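Local atomic coordinates of 2-oxoglutarate (2OG) and Fe(II)-dependent oxygenase superfamily protein (Arabidopsis thaliana, PDB entry 6KWA), a protein that probably catalyses the irreversible oxidation of the plant hormone indole-3-acetic acid to 2-oxoindole-3-acetic acid, as an iron- and 2-oxoglutarate-dependent dioxygenase. Residues Phe98-Glu103 with Asp107-Met112; Ile5-Glu8 with Ile14-Gln17; Thr139-Glu144 with Thr216-Gly221; Arg72-Asn75 with Tyr81-Leu84. All coordinates share one frame; numbering follows the deposited sequence.

Contact 1 (Phe98-Glu103 with Asp107-Met112); sequences FCDQLE and DQREIM
Asp-100 OD1 is gripped by both terminal nitrogens of Arg-109. Arg-109 NH2 donates to Asp-100 OD1 at 2.8 Å, nearly in line with the carboxylate C-O bond. Arg-109 NH1 reaches Asp-100 OD1 at 3.0 Å from above the carboxylate plane. The salt bridge joins two consecutive helices, where helix 92-101 ends and helix 106-133 begins. The oxygen lies close to the guanidinium plane, while the carboxylate plane is turned 45° from it. Both N-H bonds are bent, as two donors share one oxygen. NH1 has a second acceptor, Asn-96 OD1. Cys-99 CB sits over one guanidinium face, offset toward its rim, 3.5 Å from Arg-109 NH1. The arginine bends at chi3 (-54°), which brings its flat end back across the neighbouring helix. If a leucine replaced Arg-109, Asp-100 OD1 would probably lose both donors, and Cys-99 CB the flat group it lies against.

Below this polar bridge the contact is apolar and buried. Cys-99 SG points at the second helix and meets Met-112 CE at 3.9 Å. Met-44 and Leu-51 of helix 38-51 pack on the same methionine.

The first helix closes with a Schellman motif at Glu-103, which has positive phi. The carboxylate of Glu-103 turns to Arg-61, and Gln-108 OE1 accepts from Ser-105 N. At the buried end Met-112 makes an oblique Met-aromatic contact, its SD 4.0 Å from Phe-98 CE2.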
loop_
_atom_site.group_PDB
_atom_site.type_symbol
_atom_site.label_atom_id
_atom_site.label_comp_id
_atom_site.label_asym_id
_atom_site.label_seq_id
_atom_site.Cartn_x
_atom_site.Cartn_y
_atom_site.Cartn_z
ATOM N N PHE A 98 -13.951 6.035 -11.647
ATOM C CA PHE A 98 -12.658 5.687 -12.181
ATOM C C PHE A 98 -12.821 4.793 -13.423
ATOM O O PHE A 98 -12.182 5.007 -14.446
ATOM C CB PHE A 98 -11.841 4.998 -11.095
ATOM C CG PHE A 98 -10.486 4.546 -11.533
ATOM C CD1 PHE A 98 -9.413 5.428 -11.529
ATOM C CD2 PHE A 98 -10.266 3.232 -11.916
ATOM C CE1 PHE A 98 -8.148 5.009 -11.929
ATOM C CE2 PHE A 98 -9.002 2.811 -12.314
ATOM C CZ PHE A 98 -7.947 3.701 -12.315
ATOM N N CYS A 99 -13.690 3.796 -13.337
ATOM C CA CYS A 99 -13.920 2.905 -14.469
ATOM C C CYS A 99 -14.567 3.635 -15.665
ATOM O O CYS A 99 -14.240 3.357 -16.825
ATOM C CB CYS A 99 -14.759 1.713 -14.031
ATOM S SG CYS A 99 -13.827 0.570 -12.989
ATOM N N ASP A 100 -15.463 4.572 -15.376
ATOM C CA ASP A 100 -16.022 5.432 -16.416
ATOM C C ASP A 100 -14.901 6.178 -17.122
ATOM O O ASP A 100 -14.803 6.101 -18.349
ATOM C CB ASP A 100 -17.046 6.410 -15.835
ATOM C CG ASP A 100 -18.258 5.696 -15.228
ATOM O OD1 ASP A 100 -18.436 4.484 -15.504
ATOM O OD2 ASP A 100 -19.043 6.344 -14.497
ATOM N N GLN A 101 -14.049 6.862 -16.342
ATOM C CA GLN A 101 -12.931 7.668 -16.856
ATOM C C GLN A 101 -11.975 6.874 -17.758
ATOM O O GLN A 101 -11.475 7.395 -18.753
ATOM C CB GLN A 101 -12.121 8.308 -15.699
ATOM C CG GLN A 101 -12.849 9.418 -14.911
ATOM C CD GLN A 101 -12.082 9.913 -13.677
ATOM O OE1 GLN A 101 -11.125 9.291 -13.221
ATOM N NE2 GLN A 101 -12.516 11.031 -13.126
ATOM N N LEU A 102 -11.694 5.626 -17.396
ATOM C CA LEU A 102 -10.687 4.849 -18.118
ATOM C C LEU A 102 -11.293 3.924 -19.159
ATOM O O LEU A 102 -10.571 3.119 -19.783
ATOM C CB LEU A 102 -9.854 4.029 -17.141
ATOM C CG LEU A 102 -8.625 4.685 -16.535
ATOM C CD1 LEU A 102 -7.637 5.129 -17.595
ATOM C CD2 LEU A 102 -9.052 5.839 -15.677
ATOM N N GLU A 103 -12.611 4.043 -19.331
ATOM C CA GLU A 103 -13.364 3.224 -20.275
ATOM C C GLU A 103 -13.054 1.775 -20.004
ATOM O O GLU A 103 -12.632 1.020 -20.890
ATOM C CB GLU A 103 -13.034 3.580 -21.717
ATOM C CG GLU A 103 -13.305 5.040 -21.990
ATOM C CD GLU A 103 -12.835 5.484 -23.363
ATOM O OE1 GLU A 103 -12.127 4.701 -24.046
ATOM O OE2 GLU A 103 -13.161 6.637 -23.733
ATOM N N ASP A 107 -16.119 -6.397 -17.730
ATOM C CA ASP A 107 -15.341 -7.351 -16.959
ATOM C C ASP A 107 -14.353 -6.639 -16.065
ATOM O O ASP A 107 -14.187 -6.994 -14.901
ATOM C CB ASP A 107 -14.567 -8.296 -17.884
ATOM C CG ASP A 107 -15.399 -9.475 -18.358
ATOM O OD1 ASP A 107 -16.629 -9.506 -18.106
ATOM O OD2 ASP A 107 -14.806 -10.381 -18.989
ATOM N N GLN A 108 -13.691 -5.640 -16.640
ATOM C CA GLN A 108 -12.667 -4.892 -15.933
ATOM C C GLN A 108 -13.280 -4.108 -14.797
ATOM O O GLN A 108 -12.672 -3.941 -13.733
ATOM C CB GLN A 108 -11.961 -3.949 -16.873
ATOM C CG GLN A 108 -10.865 -4.607 -17.656
ATOM C CD GLN A 108 -10.436 -3.793 -18.846
ATOM O OE1 GLN A 108 -10.970 -2.705 -19.106
ATOM N NE2 GLN A 108 -9.410 -4.269 -19.528
ATOM N N ARG A 109 -14.502 -3.650 -15.015
ATOM C CA ARG A 109 -15.196 -2.899 -13.993
ATOM C C ARG A 109 -15.451 -3.818 -12.829
ATOM O O ARG A 109 -15.224 -3.440 -11.682
ATOM C CB ARG A 109 -16.509 -2.315 -14.511
ATOM C CG ARG A 109 -17.280 -1.513 -13.475
ATOM C CD ARG A 109 -18.520 -0.891 -14.069
ATOM N NE ARG A 109 -18.200 -0.087 -15.248
ATOM C CZ ARG A 109 -18.086 1.234 -15.231
ATOM N NH1 ARG A 109 -18.251 1.897 -14.090
ATOM N NH2 ARG A 109 -17.796 1.895 -16.341
ATOM N N GLU A 110 -15.858 -5.050 -13.128
ATOM C CA GLU A 110 -16.238 -5.969 -12.069
ATOM C C GLU A 110 -15.015 -6.478 -11.290
ATOM O O GLU A 110 -15.081 -6.690 -10.069
ATOM C CB GLU A 110 -17.007 -7.143 -12.662
ATOM C CG GLU A 110 -18.515 -6.960 -12.605
ATOM C CD GLU A 110 -19.263 -8.260 -12.867
ATOM O OE1 GLU A 110 -18.604 -9.250 -13.256
ATOM O OE2 GLU A 110 -20.505 -8.292 -12.685
ATOM N N ILE A 111 -13.906 -6.652 -12.002
ATOM C CA ILE A 111 -12.638 -7.029 -11.390
ATOM C C ILE A 111 -12.189 -5.978 -10.375
ATOM O O ILE A 111 -11.766 -6.295 -9.263
ATOM C CB ILE A 111 -11.564 -7.242 -12.456
ATOM C CG1 ILE A 111 -11.934 -8.479 -13.288
ATOM C CG2 ILE A 111 -10.174 -7.380 -11.808
ATOM C CD1 ILE A 111 -11.095 -8.655 -14.533
ATOM N N MET A 112 -12.314 -4.724 -10.772
ATOM C CA MET A 112 -11.906 -3.601 -9.967
ATOM C C MET A 112 -12.764 -3.503 -8.704
ATOM O O MET A 112 -12.269 -3.258 -7.602
ATOM C CB MET A 112 -12.032 -2.319 -10.789
ATOM C CG MET A 112 -11.205 -1.174 -10.303
ATOM S SD MET A 112 -9.726 -1.038 -11.296
ATOM C CE MET A 112 -10.411 -1.213 -12.939
#

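Contact 2 (Ile5-Glu8 with Ile14-Gln17); sequences IDLE and ILNQ
Leu-15 meets Ile-5, Asp-6 and Leu-7 through its two methyl groups. This is the first strand-to-helix step of a beta-alpha-beta unit made of strand 4-6, helix 12-25 and strand 28-32.

The apolar contacts come first. Leu-15 CD1 touches Ile-5 CG2 at 3.7 Å, methyl against methyl. With chi1 at -70° the CG2 branch of Ile-5 lies opposite the backbone N and faces the leucine. Leu-15 has CG anti to the backbone N (chi1 179°), which extends its fork from the helix toward the strand. Leu-7 CD2 is a looser neighbour of Leu-15 CD1, at 4.4 Å.

The second kind of contact is methyl against backbone carbonyl. Leu-15 CD1 lies 3.5 Å from Asp-6 O, and Leu-15 CD2 lies 3.8 Å from Leu-7 O. The fork therefore rests on the chain just where the strand ends.

The side-chain hydrogen bond at the strand end is local. Asp-6 OD1 accepts from Glu-8 N at 2.9 Å, from above the carboxylate plane, and this makes an Asx turn. The same oxygen accepts from Asn-33 ND2, which ties the turn to the loop after strand 28-32. Backbone bonds link Ile-5 and Leu-7 to that strand. Ile-19 and Ala-22 of helix 12-25 also pack on Ile-5, and Leu-122 and Leu-126 of helix 106-133 on Leu-7.

No hydrogen bond joins the two segments. Helix and strand end are thus held here by van der Waals packing, while polar bonds fix the turn itself.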
loop_
_atom_site.group_PDB
_atom_site.type_symbol
_atom_site.label_atom_id
_atom_site.label_comp_id
_atom_site.label_asym_id
_atom_site.label_seq_id
_atom_site.Cartn_x
_atom_site.Cartn_y
_atom_site.Cartn_z
ATOM N N ILE A 5 4.167 -13.022 7.645
ATOM C CA ILE A 5 3.137 -13.341 8.627
ATOM C C ILE A 5 1.970 -14.123 8.037
ATOM O O ILE A 5 1.363 -13.704 7.056
ATOM C CB ILE A 5 2.643 -12.041 9.297
ATOM C CG1 ILE A 5 3.796 -11.546 10.178
ATOM C CG2 ILE A 5 1.397 -12.277 10.115
ATOM C CD1 ILE A 5 3.453 -10.439 11.108
ATOM N N ASP A 6 1.673 -15.263 8.650
ATOM C CA ASP A 6 0.592 -16.169 8.235
ATOM C C ASP A 6 -0.716 -15.729 8.865
ATOM O O ASP A 6 -0.933 -15.953 10.050
ATOM C CB ASP A 6 0.942 -17.611 8.660
ATOM C CG ASP A 6 -0.035 -18.674 8.107
ATOM O OD1 ASP A 6 -1.143 -18.353 7.625
ATOM O OD2 ASP A 6 0.335 -19.864 8.162
ATOM N N LEU A 7 -1.619 -15.166 8.063
ATOM C CA LEU A 7 -2.869 -14.633 8.586
ATOM C C LEU A 7 -3.844 -15.748 8.947
ATOM O O LEU A 7 -4.910 -15.464 9.490
ATOM C CB LEU A 7 -3.516 -13.683 7.568
ATOM C CG LEU A 7 -2.720 -12.392 7.278
ATOM C CD1 LEU A 7 -3.478 -11.474 6.346
ATOM C CD2 LEU A 7 -2.368 -11.636 8.566
ATOM N N GLU A 8 -3.482 -17.007 8.661
ATOM C CA GLU A 8 -4.304 -18.154 9.123
ATOM C C GLU A 8 -3.747 -18.812 10.398
ATOM O O GLU A 8 -4.116 -19.930 10.729
ATOM C CB GLU A 8 -4.466 -19.225 8.046
ATOM C CG GLU A 8 -5.384 -18.809 6.906
ATOM C CD GLU A 8 -5.476 -19.867 5.812
ATOM O OE1 GLU A 8 -4.697 -20.849 5.841
ATOM O OE2 GLU A 8 -6.342 -19.724 4.926
ATOM N N ILE A 14 -1.030 -14.800 19.275
ATOM C CA ILE A 14 0.279 -15.003 18.636
ATOM C C ILE A 14 0.380 -14.222 17.336
ATOM O O ILE A 14 1.398 -13.559 17.046
ATOM C CB ILE A 14 0.522 -16.487 18.337
ATOM C CG1 ILE A 14 0.737 -17.256 19.643
ATOM C CG2 ILE A 14 1.712 -16.665 17.416
ATOM C CD1 ILE A 14 0.891 -18.757 19.443
ATOM N N LEU A 15 -0.702 -14.291 16.568
ATOM C CA LEU A 15 -0.817 -13.557 15.312
ATOM C C LEU A 15 -0.700 -12.050 15.519
ATOM O O LEU A 15 0.112 -11.387 14.877
ATOM C CB LEU A 15 -2.156 -13.893 14.636
ATOM C CG LEU A 15 -2.394 -13.154 13.328
ATOM C CD1 LEU A 15 -1.195 -13.372 12.466
ATOM C CD2 LEU A 15 -3.666 -13.696 12.651
ATOM N N ASN A 16 -1.536 -11.504 16.390
ATOM C CA ASN A 16 -1.496 -10.072 16.696
ATOM C C ASN A 16 -0.147 -9.613 17.218
ATOM O O ASN A 16 0.308 -8.521 16.903
ATOM C CB ASN A 16 -2.592 -9.740 17.695
ATOM C CG ASN A 16 -3.962 -9.911 17.097
ATOM O OD1 ASN A 16 -4.080 -10.205 15.902
ATOM N ND2 ASN A 16 -5.001 -9.829 17.927
ATOM N N GLN A 17 0.495 -10.438 18.036
ATOM C CA GLN A 17 1.791 -10.055 18.559
ATOM C C GLN A 17 2.836 -10.044 17.450
ATOM O O GLN A 17 3.696 -9.157 17.406
ATOM C CB GLN A 17 2.216 -10.982 19.677
ATOM C CG GLN A 17 3.699 -10.970 19.886
ATOM C CD GLN A 17 4.055 -11.403 21.264
ATOM O OE1 GLN A 17 3.527 -10.867 22.243
ATOM N NE2 GLN A 17 4.950 -12.385 21.368
#

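Contact 3 (Thr139-Glu144 with Thr216-Gly221); sequences TDFFKE and TIWSNG
The rings of Phe-141 and Trp-218 stack face to face. The phenyl ring and the indole six-membered ring have centroids 4.3 Å apart and planes inclined by 25°. Trp-218 CZ2 sits over the centre of the Phe-141 ring, 3.6 Å from Phe-141 CZ. Phe-141 CD1 lies 3.4 Å from Trp-218 NE1. On the indole, Phe-141 CE1 lies above one face, toward the rim.

The opposite face of Phe-141 receives Phe-142 CD2 from its own segment. Phe-141 CG lies between the backbone N and the carbonyl carbon (chi1 67°), which turns the ring out toward the indole. A type I turn from Asp-140 to Lys-143 carries both phenylalanines. Asp-140 is anchored to Arg-128 of helix 106-133. Trp-218 ends helix 213-218, which a Schellman motif closes at Asn-220.

With a serine in place of Phe-141, the indole is likely to lose its stacking partner, opening a gap over that face and leaving Trp-218 freer to shift.

Farther out, Trp-145 and Phe-259 add edge-to-face contacts to Phe-141 and Trp-218 respectively, and Phe-174 meets both rings. The arrangement is an aromatic cluster, joining the loop before strand 147-155 to the short helix 213-218.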
loop_
_atom_site.group_PDB
_atom_site.type_symbol
_atom_site.label_atom_id
_atom_site.label_comp_id
_atom_site.label_asym_id
_atom_site.label_seq_id
_atom_site.Cartn_x
_atom_site.Cartn_y
_atom_site.Cartn_z
ATOM N N THR A 139 -11.385 -0.386 18.961
ATOM C CA THR A 139 -11.100 -1.404 17.958
ATOM C C THR A 139 -11.742 -1.050 16.619
ATOM O O THR A 139 -11.649 -1.806 15.667
ATOM C CB THR A 139 -11.560 -2.805 18.427
ATOM O OG1 THR A 139 -12.955 -2.765 18.758
ATOM C CG2 THR A 139 -10.755 -3.245 19.681
ATOM N N ASP A 140 -12.375 0.113 16.564
ATOM C CA ASP A 140 -13.051 0.591 15.373
ATOM C C ASP A 140 -12.442 1.919 14.904
ATOM O O ASP A 140 -13.101 2.672 14.198
ATOM C CB ASP A 140 -14.540 0.805 15.676
ATOM C CG ASP A 140 -15.340 -0.491 15.725
ATOM O OD1 ASP A 140 -14.828 -1.564 15.317
ATOM O OD2 ASP A 140 -16.465 -0.444 16.275
ATOM N N PHE A 141 -11.199 2.209 15.288
ATOM C CA PHE A 141 -10.632 3.547 15.068
ATOM C C PHE A 141 -10.561 3.956 13.600
ATOM O O PHE A 141 -10.560 5.150 13.254
ATOM C CB PHE A 141 -9.230 3.654 15.677
ATOM C CG PHE A 141 -8.201 2.794 15.013
ATOM C CD1 PHE A 141 -7.350 3.333 14.058
ATOM C CD2 PHE A 141 -8.047 1.459 15.361
ATOM C CE1 PHE A 141 -6.340 2.545 13.464
ATOM C CE2 PHE A 141 -7.040 0.673 14.779
ATOM C CZ PHE A 141 -6.199 1.219 13.820
ATOM N N PHE A 142 -10.492 2.963 12.726
ATOM C CA PHE A 142 -10.214 3.242 11.323
ATOM C C PHE A 142 -11.498 3.473 10.514
ATOM O O PHE A 142 -11.422 3.892 9.356
ATOM C CB PHE A 142 -9.404 2.073 10.743
ATOM C CG PHE A 142 -10.053 0.756 10.995
ATOM C CD1 PHE A 142 -11.081 0.301 10.186
ATOM C CD2 PHE A 142 -9.715 0.016 12.116
ATOM C CE1 PHE A 142 -11.724 -0.885 10.463
ATOM C CE2 PHE A 142 -10.370 -1.178 12.390
ATOM C CZ PHE A 142 -11.361 -1.628 11.560
ATOM N N LYS A 143 -12.669 3.330 11.139
ATOM C CA LYS A 143 -13.904 3.145 10.358
ATOM C C LYS A 143 -14.389 4.337 9.556
ATOM O O LYS A 143 -15.148 4.166 8.608
ATOM C CB LYS A 143 -15.078 2.733 11.268
ATOM C CG LYS A 143 -15.250 1.232 11.467
ATOM C CD LYS A 143 -16.708 0.972 11.946
ATOM C CE LYS A 143 -16.996 -0.518 12.155
ATOM N NZ LYS A 143 -17.913 -0.808 13.292
ATOM N N GLU A 144 -13.892 5.522 9.856
ATOM C CA GLU A 144 -14.263 6.682 9.057
ATOM C C GLU A 144 -13.069 7.135 8.219
ATOM O O GLU A 144 -13.042 8.260 7.716
ATOM C CB GLU A 144 -14.723 7.841 9.947
ATOM C CG GLU A 144 -15.787 7.519 11.005
ATOM C CD GLU A 144 -17.064 6.931 10.441
ATOM O OE1 GLU A 144 -17.397 7.197 9.264
ATOM O OE2 GLU A 144 -17.744 6.198 11.191
ATOM N N THR A 216 2.690 6.025 12.748
ATOM C CA THR A 216 3.627 6.484 13.755
ATOM C C THR A 216 2.973 7.555 14.628
ATOM O O THR A 216 3.082 7.515 15.848
ATOM C CB THR A 216 4.920 7.046 13.107
ATOM O OG1 THR A 216 5.460 6.072 12.204
ATOM C CG2 THR A 216 5.971 7.386 14.173
ATOM N N ILE A 217 2.262 8.484 14.006
ATOM C CA ILE A 217 1.559 9.530 14.743
ATOM C C ILE A 217 0.514 8.906 15.661
ATOM O O ILE A 217 0.481 9.174 16.857
ATOM C CB ILE A 217 0.861 10.511 13.793
ATOM C CG1 ILE A 217 1.887 11.283 12.964
ATOM C CG2 ILE A 217 -0.064 11.444 14.556
ATOM C CD1 ILE A 217 1.255 12.024 11.785
ATOM N N TRP A 218 -0.305 8.026 15.098
ATOM C CA TRP A 218 -1.381 7.386 15.836
ATOM C C TRP A 218 -0.902 6.570 17.044
ATOM O O TRP A 218 -1.527 6.582 18.098
ATOM C CB TRP A 218 -2.155 6.497 14.880
ATOM C CG TRP A 218 -3.268 5.700 15.471
ATOM C CD1 TRP A 218 -4.551 6.112 15.681
ATOM C CD2 TRP A 218 -3.207 4.328 15.886
ATOM N NE1 TRP A 218 -5.296 5.074 16.203
ATOM C CE2 TRP A 218 -4.491 3.975 16.344
ATOM C CE3 TRP A 218 -2.189 3.365 15.901
ATOM C CZ2 TRP A 218 -4.792 2.702 16.819
ATOM C CZ3 TRP A 218 -2.482 2.096 16.373
ATOM C CH2 TRP A 218 -3.779 1.777 16.833
ATOM N N SER A 219 0.209 5.865 16.895
ATOM C CA SER A 219 0.718 5.038 17.976
ATOM C C SER A 219 1.767 5.771 18.821
ATOM O O SER A 219 2.538 5.144 19.559
ATOM C CB SER A 219 1.320 3.776 17.413
ATOM O OG SER A 219 2.430 4.109 16.595
ATOM N N ASN A 220 1.794 7.092 18.689
ATOM C CA ASN A 220 2.731 7.950 19.406
ATOM C C ASN A 220 4.166 7.467 19.301
ATOM O O ASN A 220 4.858 7.358 20.305
ATOM C CB ASN A 220 2.319 8.080 20.873
ATOM C CG ASN A 220 3.023 9.233 21.573
ATOM O OD1 ASN A 220 3.274 10.270 20.973
ATOM N ND2 ASN A 220 3.350 9.049 22.845
ATOM N N GLY A 221 4.608 7.179 18.078
ATOM C CA GLY A 221 5.992 6.822 17.816
ATOM C C GLY A 221 6.326 5.339 17.850
ATOM O O GLY A 221 7.436 4.932 17.542
#

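Contact 4 (Arg72-Asn75 with Tyr81-Leu84); sequences RAPN and YEAL
Arg-72 and Ala-83 form an antiparallel hydrogen-bonded pair, a single beta bridge with CA atoms 5.2 Å apart. Arg-72 N donates to Ala-83 O at 2.8 Å, and Ala-83 N donates back to Arg-72 O at 3.0 Å. The bridge lays a loop beside strand 81-87, an edge strand of the larger sheet of the double-stranded beta-helix fold. Glu-82 CA adds a CA-H...O contact to Arg-72 O.

Past the bridge, Pro-74 takes over. It has no N-H to give, and its ring packs against the carbonyl of Tyr-81, with Pro-74 CG 3.3 Å from Tyr-81 O. Glu-82 projects across the loop with CG anti to the backbone N (chi1 -177°), and Glu-82 CG lies 3.6 Å from Arg-72 O.

The Glu-82 carboxylate is held by Lys-59 and the hydroxyl of Tyr-71, while Arg-72 sends its guanidinium away from the strand to a salt bridge with Asp-64. Tyr-81 points its hydroxyl to Asn-152 OD1, and its ring meets that of Tyr-154. Asn-152 and Tyr-154 bind 2-oxoglutarate in a structure of this protein, though none is bound here, so Tyr-81 is a second-shell neighbour of that site. Pro-74 CD rests 3.9 Å from Glu-82 CB.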
loop_
_atom_site.group_PDB
_atom_site.type_symbol
_atom_site.label_atom_id
_atom_site.label_comp_id
_atom_site.label_asym_id
_atom_site.label_seq_id
_atom_site.Cartn_x
_atom_site.Cartn_y
_atom_site.Cartn_z
ATOM N N ARG A 72 -0.644 10.380 -13.285
ATOM C CA ARG A 72 0.629 11.067 -13.421
ATOM C C ARG A 72 1.479 10.425 -14.502
ATOM O O ARG A 72 1.801 9.242 -14.425
ATOM C CB ARG A 72 1.406 11.078 -12.098
ATOM C CG ARG A 72 0.865 12.027 -11.057
ATOM C CD ARG A 72 0.923 13.460 -11.543
ATOM N NE ARG A 72 0.531 14.385 -10.487
ATOM C CZ ARG A 72 -0.723 14.669 -10.157
ATOM N NH1 ARG A 72 -1.735 14.124 -10.830
ATOM N NH2 ARG A 72 -0.965 15.523 -9.166
ATOM N N ALA A 73 1.891 11.225 -15.480
ATOM C CA ALA A 73 2.803 10.755 -16.501
ATOM C C ALA A 73 4.237 10.922 -16.032
ATOM O O ALA A 73 4.529 11.807 -15.219
ATOM C CB ALA A 73 2.574 11.528 -17.815
ATOM N N PRO A 74 5.151 10.102 -16.573
ATOM C CA PRO A 74 6.577 10.257 -16.250
ATOM C C PRO A 74 7.082 11.658 -16.613
ATOM O O PRO A 74 6.666 12.235 -17.615
ATOM C CB PRO A 74 7.263 9.198 -17.121
ATOM C CG PRO A 74 6.181 8.214 -17.497
ATOM C CD PRO A 74 4.902 9.004 -17.528
ATOM N N ASN A 75 7.930 12.230 -15.777
ATOM C CA ASN A 75 8.491 13.536 -16.087
ATOM C C ASN A 75 9.951 13.572 -15.690
ATOM O O ASN A 75 10.573 12.534 -15.495
ATOM C CB ASN A 75 7.714 14.636 -15.380
ATOM C CG ASN A 75 7.616 14.398 -13.890
ATOM O OD1 ASN A 75 8.487 13.761 -13.279
ATOM N ND2 ASN A 75 6.552 14.894 -13.297
ATOM N N TYR A 81 8.313 6.526 -14.107
ATOM C CA TYR A 81 7.114 6.191 -13.362
ATOM C C TYR A 81 5.856 6.769 -13.972
ATOM O O TYR A 81 5.799 7.966 -14.260
ATOM C CB TYR A 81 7.302 6.712 -11.923
ATOM C CG TYR A 81 6.131 6.554 -10.971
ATOM C CD1 TYR A 81 5.669 5.294 -10.610
ATOM C CD2 TYR A 81 5.509 7.672 -10.397
ATOM C CE1 TYR A 81 4.609 5.139 -9.718
ATOM C CE2 TYR A 81 4.438 7.527 -9.506
ATOM C CZ TYR A 81 3.998 6.255 -9.169
ATOM O OH TYR A 81 2.950 6.076 -8.281
ATOM N N GLU A 82 4.843 5.910 -14.148
ATOM C CA GLU A 82 3.519 6.331 -14.548
ATOM C C GLU A 82 2.475 5.757 -13.559
ATOM O O GLU A 82 2.647 4.663 -13.011
ATOM C CB GLU A 82 3.229 5.865 -15.991
ATOM C CG GLU A 82 1.870 6.317 -16.563
ATOM C CD GLU A 82 1.625 5.789 -17.970
ATOM O OE1 GLU A 82 2.375 4.876 -18.402
ATOM O OE2 GLU A 82 0.669 6.260 -18.634
ATOM N N ALA A 83 1.403 6.491 -13.302
ATOM C CA ALA A 83 0.456 6.028 -12.311
ATOM C C ALA A 83 -0.946 6.521 -12.570
ATOM O O ALA A 83 -1.146 7.621 -13.099
ATOM C CB ALA A 83 0.921 6.446 -10.892
ATOM N N LEU A 84 -1.905 5.692 -12.158
ATOM C CA LEU A 84 -3.320 6.001 -12.162
ATOM C C LEU A 84 -3.872 5.705 -10.770
ATOM O O LEU A 84 -3.307 4.900 -10.023
ATOM C CB LEU A 84 -4.085 5.170 -13.211
ATOM C CG LEU A 84 -3.845 5.373 -14.706
ATOM C CD1 LEU A 84 -3.952 4.068 -15.466
ATOM C CD2 LEU A 84 -4.908 6.341 -15.207
#

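Contacts 1 and 4 are neighbours in the fold. Leu-102 CD1 of contact 1 packs on Leu-84 CD2 of contact 4 at 3.8 Å, although their centres are about 19 Å apart. Contacts 2 and 4 reach the same sheet at its two outermost strands, their centres about 36 Å apart. Contacts 2 and 3 have centres about 19 Å apart and do not touch. Contact 4 is near the active site. The Tyr-81 side chain lies about 8 Å from the bound magnesium ion, which is held by His-169, Asp-171 and His-228. In contact 1, the Phe-98 side chain is about 11 Å from that of Asn-152. Contacts 2 and 3 lie away from these sites.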